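Local coordinates for protein pentafunctional AROM polypeptide (Schizosaccharomyces pombe, PDB 5SWV) that probably catalyses two shikimate-pathway steps in this construct, dehydration of 3-dehydroquinate and reduction of 3-dehydroshikimate to shikimate, at residues 89-101 with 113-126. Sequence-based numbering, arbitrary orientation.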
loop_
_atom_site.group_PDB
_atom_site.type_symbol
_atom_site.label_atom_id
_atom_site.label_comp_id
_atom_site.label_asym_id
_atom_site.label_seq_id
_atom_site.Cartn_x
_atom_site.Cartn_y
_atom_site.Cartn_z
ATOM N N PHE A 89 20.011 14.844 -16.238
ATOM C CA PHE A 89 21.049 15.329 -15.360
ATOM C C PHE A 89 22.342 15.342 -16.142
ATOM O O PHE A 89 22.643 14.374 -16.819
ATOM C CB PHE A 89 21.180 14.431 -14.109
ATOM C CG PHE A 89 21.945 15.061 -12.968
ATOM C CD1 PHE A 89 21.286 15.802 -11.994
ATOM C CD2 PHE A 89 23.320 14.886 -12.855
ATOM C CE1 PHE A 89 21.987 16.376 -10.931
ATOM C CE2 PHE A 89 24.033 15.447 -11.796
ATOM C CZ PHE A 89 23.367 16.198 -10.836
ATOM N N PRO A 90 23.119 16.431 -16.042
ATOM C CA PRO A 90 24.393 16.492 -16.752
ATOM C C PRO A 90 25.382 15.420 -16.303
ATOM O O PRO A 90 25.542 15.193 -15.113
ATOM C CB PRO A 90 24.932 17.864 -16.380
ATOM C CG PRO A 90 23.752 18.632 -15.883
ATOM C CD PRO A 90 22.884 17.636 -15.231
ATOM N N ASN A 91 26.044 14.784 -17.257
ATOM C CA ASN A 91 27.054 13.771 -16.955
ATOM C C ASN A 91 28.324 14.323 -16.339
ATOM O O ASN A 91 29.018 13.588 -15.644
ATOM C CB ASN A 91 27.441 12.981 -18.211
ATOM C CG ASN A 91 26.328 12.084 -18.692
ATOM O OD1 ASN A 91 25.988 11.098 -18.045
ATOM N ND2 ASN A 91 25.754 12.420 -19.835
ATOM N N ASP A 92 28.651 15.587 -16.612
ATOM C CA ASP A 92 29.924 16.128 -16.133
ATOM C C ASP A 92 29.901 16.449 -14.638
ATOM O O ASP A 92 30.957 16.620 -14.062
ATOM C CB ASP A 92 30.472 17.303 -16.986
ATOM C CG ASP A 92 29.432 18.396 -17.281
ATOM O OD1 ASP A 92 28.607 18.725 -16.409
ATOM O OD2 ASP A 92 29.436 18.946 -18.410
ATOM N N LYS A 93 28.717 16.465 -14.018
ATOM C CA LYS A 93 28.530 16.964 -12.659
ATOM C C LYS A 93 28.398 15.856 -11.613
ATOM O O LYS A 93 27.413 15.767 -10.883
ATOM C CB LYS A 93 27.328 17.894 -12.647
ATOM C CG LYS A 93 27.697 19.257 -13.181
ATOM C CD LYS A 93 26.487 20.168 -13.303
ATOM C CE LYS A 93 26.816 21.600 -12.879
ATOM N NZ LYS A 93 28.068 22.142 -13.495
ATOM N N GLU A 94 29.431 15.026 -11.542
ATOM C CA GLU A 94 29.444 13.865 -10.666
ATOM C C GLU A 94 29.474 14.247 -9.202
ATOM O O GLU A 94 28.791 13.616 -8.389
ATOM C CB GLU A 94 30.644 12.982 -10.983
ATOM C CG GLU A 94 30.787 11.771 -10.080
ATOM C CD GLU A 94 31.925 10.882 -10.508
ATOM O OE1 GLU A 94 32.925 10.804 -9.778
ATOM O OE2 GLU A 94 31.830 10.265 -11.578
ATOM N N GLU A 95 30.270 15.254 -8.854
ATOM C CA GLU A 95 30.384 15.658 -7.454
ATOM C C GLU A 95 29.017 16.091 -6.904
ATOM O O GLU A 95 28.664 15.767 -5.766
ATOM C CB GLU A 95 31.455 16.744 -7.272
ATOM C CG GLU A 95 32.878 16.284 -7.598
ATOM C CD GLU A 95 33.275 14.951 -6.936
ATOM O OE1 GLU A 95 33.284 14.868 -5.681
ATOM O OE2 GLU A 95 33.580 13.971 -7.667
ATOM N N GLU A 96 28.233 16.765 -7.737
ATOM C CA GLU A 96 26.925 17.258 -7.324
ATOM C C GLU A 96 25.906 16.109 -7.179
ATOM O O GLU A 96 25.056 16.114 -6.282
ATOM C CB GLU A 96 26.425 18.333 -8.294
ATOM C CG GLU A 96 27.183 19.660 -8.239
ATOM C CD GLU A 96 28.542 19.705 -8.970
ATOM O OE1 GLU A 96 28.835 18.899 -9.903
ATOM O OE2 GLU A 96 29.342 20.599 -8.601
ATOM N N ALA A 97 26.016 15.118 -8.052
ATOM C CA ALA A 97 25.225 13.901 -7.934
ATOM C C ALA A 97 25.568 13.135 -6.667
ATOM O O ALA A 97 24.679 12.718 -5.923
ATOM C CB ALA A 97 25.453 13.019 -9.141
ATOM N N LYS A 98 26.864 12.957 -6.423
ATOM C CA LYS A 98 27.346 12.248 -5.222
ATOM C C LYS A 98 26.839 12.899 -3.952
ATOM O O LYS A 98 26.305 12.217 -3.079
ATOM C CB LYS A 98 28.863 12.216 -5.206
ATOM C CG LYS A 98 29.485 11.671 -3.934
ATOM C CD LYS A 98 30.942 11.292 -4.164
ATOM C CE LYS A 98 31.847 12.490 -4.429
ATOM N NZ LYS A 98 32.254 13.104 -3.143
ATOM N N GLU A 99 26.995 14.218 -3.882
ATOM C CA GLU A 99 26.470 14.999 -2.773
ATOM C C GLU A 99 24.992 14.739 -2.578
ATOM O O GLU A 99 24.560 14.547 -1.451
ATOM C CB GLU A 99 26.675 16.487 -2.998
ATOM C CG GLU A 99 26.404 17.328 -1.759
ATOM C CD GLU A 99 26.375 18.831 -2.020
ATOM O OE1 GLU A 99 26.170 19.251 -3.195
ATOM O OE2 GLU A 99 26.543 19.594 -1.030
ATOM N N LEU A 100 24.219 14.723 -3.664
ATOM C CA LEU A 100 22.773 14.500 -3.566
ATOM C C LEU A 100 22.442 13.093 -3.089
ATOM O O LEU A 100 21.565 12.916 -2.241
ATOM C CB LEU A 100 22.048 14.801 -4.888
ATOM C CG LEU A 100 21.732 16.287 -5.166
ATOM C CD1 LEU A 100 21.501 16.552 -6.658
ATOM C CD2 LEU A 100 20.538 16.770 -4.351
ATOM N N MET A 101 23.148 12.103 -3.613
ATOM C CA MET A 101 22.865 10.718 -3.255
ATOM C C MET A 101 23.232 10.428 -1.797
ATOM O O MET A 101 22.510 9.722 -1.103
ATOM C CB MET A 101 23.560 9.746 -4.229
ATOM C CG MET A 101 22.934 9.746 -5.621
ATOM S SD MET A 101 23.713 8.626 -6.806
ATOM C CE MET A 101 25.149 9.544 -7.339
ATOM N N ASP A 113 19.396 4.771 -6.910
ATOM C CA ASP A 113 19.915 4.331 -8.195
ATOM C C ASP A 113 21.257 4.985 -8.411
ATOM O O ASP A 113 21.358 6.231 -8.446
ATOM C CB ASP A 113 18.966 4.713 -9.337
ATOM C CG ASP A 113 19.325 4.021 -10.663
ATOM O OD1 ASP A 113 20.410 4.307 -11.237
ATOM O OD2 ASP A 113 18.505 3.212 -11.155
ATOM N N VAL A 114 22.277 4.151 -8.566
ATOM C CA VAL A 114 23.620 4.620 -8.804
ATOM C C VAL A 114 24.056 4.126 -10.175
ATOM O O VAL A 114 24.258 2.941 -10.371
ATOM C CB VAL A 114 24.569 4.104 -7.715
ATOM C CG1 VAL A 114 25.997 4.571 -7.961
ATOM C CG2 VAL A 114 24.089 4.554 -6.345
ATOM N N GLU A 115 24.200 5.049 -11.120
ATOM C CA GLU A 115 24.632 4.718 -12.477
ATOM C C GLU A 115 26.059 4.219 -12.527
ATOM O O GLU A 115 26.969 4.786 -11.896
ATOM C CB GLU A 115 24.532 5.928 -13.397
ATOM C CG GLU A 115 23.105 6.365 -13.666
ATOM C CD GLU A 115 23.027 7.503 -14.661
ATOM O OE1 GLU A 115 24.091 7.968 -15.127
ATOM O OE2 GLU A 115 21.907 7.944 -14.991
ATOM N N LEU A 116 26.263 3.188 -13.336
ATOM C CA LEU A 116 27.581 2.593 -13.500
ATOM C C LEU A 116 28.497 3.451 -14.416
ATOM O O LEU A 116 29.613 3.048 -14.740
ATOM C CB LEU A 116 27.424 1.145 -14.006
ATOM C CG LEU A 116 26.767 0.203 -12.976
ATOM C CD1 LEU A 116 25.954 -0.927 -13.585
ATOM C CD2 LEU A 116 27.810 -0.381 -12.049
ATOM N N GLY A 117 28.012 4.619 -14.845
ATOM C CA GLY A 117 28.849 5.616 -15.506
ATOM C C GLY A 117 29.606 6.520 -14.570
ATOM O O GLY A 117 30.496 7.212 -15.021
ATOM N N TRP A 118 29.242 6.542 -13.283
ATOM C CA TRP A 118 29.980 7.326 -12.285
ATOM C C TRP A 118 31.312 6.637 -11.942
ATOM O O TRP A 118 31.428 5.412 -12.036
ATOM C CB TRP A 118 29.187 7.496 -10.989
ATOM C CG TRP A 118 27.850 8.167 -11.092
ATOM C CD1 TRP A 118 26.660 7.669 -10.645
ATOM C CD2 TRP A 118 27.567 9.466 -11.624
ATOM N NE1 TRP A 118 25.650 8.574 -10.877
ATOM C CE2 TRP A 118 26.182 9.683 -11.485
ATOM C CE3 TRP A 118 28.342 10.460 -12.213
ATOM C CZ2 TRP A 118 25.557 10.855 -11.917
ATOM C CZ3 TRP A 118 27.717 11.632 -12.646
ATOM C CH2 TRP A 118 26.340 11.813 -12.493
ATOM N N SER A 119 32.307 7.415 -11.530
ATOM C CA SER A 119 33.611 6.862 -11.188
ATOM C C SER A 119 33.492 5.808 -10.090
ATOM O O SER A 119 32.582 5.842 -9.262
ATOM C CB SER A 119 34.580 7.966 -10.729
ATOM O OG SER A 119 34.171 8.541 -9.503
ATOM N N SER A 120 34.426 4.871 -10.106
ATOM C CA SER A 120 34.465 3.819 -9.115
ATOM C C SER A 120 34.777 4.411 -7.748
ATOM O O SER A 120 34.347 3.878 -6.727
ATOM C CB SER A 120 35.500 2.766 -9.503
ATOM O OG SER A 120 36.769 3.361 -9.724
ATOM N N GLU A 121 35.511 5.520 -7.730
ATOM C CA GLU A 121 35.729 6.269 -6.504
ATOM C C GLU A 121 34.399 6.715 -5.909
ATOM O O GLU A 121 34.150 6.496 -4.722
ATOM C CB GLU A 121 36.652 7.490 -6.729
ATOM C CG GLU A 121 37.154 8.127 -5.418
ATOM C CD GLU A 121 37.866 9.459 -5.598
ATOM O OE1 GLU A 121 38.078 10.159 -4.584
ATOM O OE2 GLU A 121 38.199 9.817 -6.747
ATOM N N THR A 122 33.553 7.327 -6.734
ATOM C CA THR A 122 32.267 7.843 -6.268
ATOM C C THR A 122 31.347 6.707 -5.855
ATOM O O THR A 122 30.695 6.795 -4.822
ATOM C CB THR A 122 31.604 8.748 -7.324
ATOM O OG1 THR A 122 32.298 9.997 -7.360
ATOM C CG2 THR A 122 30.138 9.018 -7.007
ATOM N N ILE A 123 31.322 5.640 -6.639
ATOM C CA ILE A 123 30.458 4.508 -6.347
ATOM C C ILE A 123 30.791 3.913 -4.988
ATOM O O ILE A 123 29.896 3.634 -4.187
ATOM C CB ILE A 123 30.569 3.412 -7.428
ATOM C CG1 ILE A 123 29.964 3.902 -8.737
ATOM C CG2 ILE A 123 29.828 2.152 -6.999
ATOM C CD1 ILE A 123 30.329 3.032 -9.908
ATOM N N ASN A 124 32.084 3.727 -4.747
ATOM C CA ASN A 124 32.586 3.220 -3.470
ATOM C C ASN A 124 32.238 4.124 -2.283
ATOM O O ASN A 124 31.728 3.659 -1.263
ATOM C CB ASN A 124 34.099 3.055 -3.562
ATOM C CG ASN A 124 34.686 2.290 -2.394
ATOM O OD1 ASN A 124 34.124 1.309 -1.915
ATOM N ND2 ASN A 124 35.839 2.713 -1.966
ATOM N N ILE A 125 32.507 5.418 -2.417
ATOM C CA ILE A 125 32.115 6.371 -1.383
ATOM C C ILE A 125 30.617 6.266 -1.064
ATOM O O ILE A 125 30.233 6.303 0.100
ATOM C CB ILE A 125 32.467 7.799 -1.794
ATOM C CG1 ILE A 125 33.981 7.986 -1.736
ATOM C CG2 ILE A 125 31.783 8.821 -0.892
ATOM C CD1 ILE A 125 34.478 9.182 -2.533
ATOM N N LEU A 126 29.777 6.145 -2.088
ATOM C CA LEU A 126 28.343 5.990 -1.861
ATOM C C LEU A 126 28.061 4.660 -1.196
ATOM O O LEU A 126 27.225 4.586 -0.307
ATOM C CB LEU A 126 27.547 6.091 -3.158
ATOM C CG LEU A 126 27.580 7.446 -3.883
ATOM C CD1 LEU A 126 27.077 7.312 -5.324
ATOM C CD2 LEU A 126 26.793 8.507 -3.123
HETATM O O HOH W 1 34.382 11.341 -6.626
#
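Trp118 meets the first turns of helix 94-106, where Glu94 and Ala97 approach its six-membered ring obliquely: Ala97 CB lies 3.5 Å from Trp118 CZ2, and Glu94 CG the same distance from Trp118 CE3. One turn further on, Met101 SD stands 5.3 Å from the centre of the Trp118 five-membered ring, an oblique Met-aromatic contact, and Met101 CE lies 3.7 Å from Trp118 NE1. The same methyl meets Leu126 CD1 on the neighbouring helix, while Met101 SD borders Val114 on strand 111-115.

With CG anti to the backbone N (chi1 177°) and the chain extended beyond it, Glu94 runs past the indole to the start of helix 120-128. There Glu94 OE1 accepts from Ser119 OG and Thr122 OG1, each at 2.6 Å and both from one face of the carboxylate. Glu94 OE2 takes the backbone N-H of Ser119 in a nearly straight bond (2.9 Å from Ser119 N, 172°). Ser119 OG also N-caps its own helix by accepting from Thr122 N.

Residues 94-101 and 120-126 run nearly parallel (10°); they belong to successive outer helices of the type I dehydroquinase TIM barrel. Three bonds thus hold the carboxylate at a helix N-terminus, whose dipole would probably stabilise its negative charge, beside the apolar contacts of Trp118, Ala97, Met101 and Leu126.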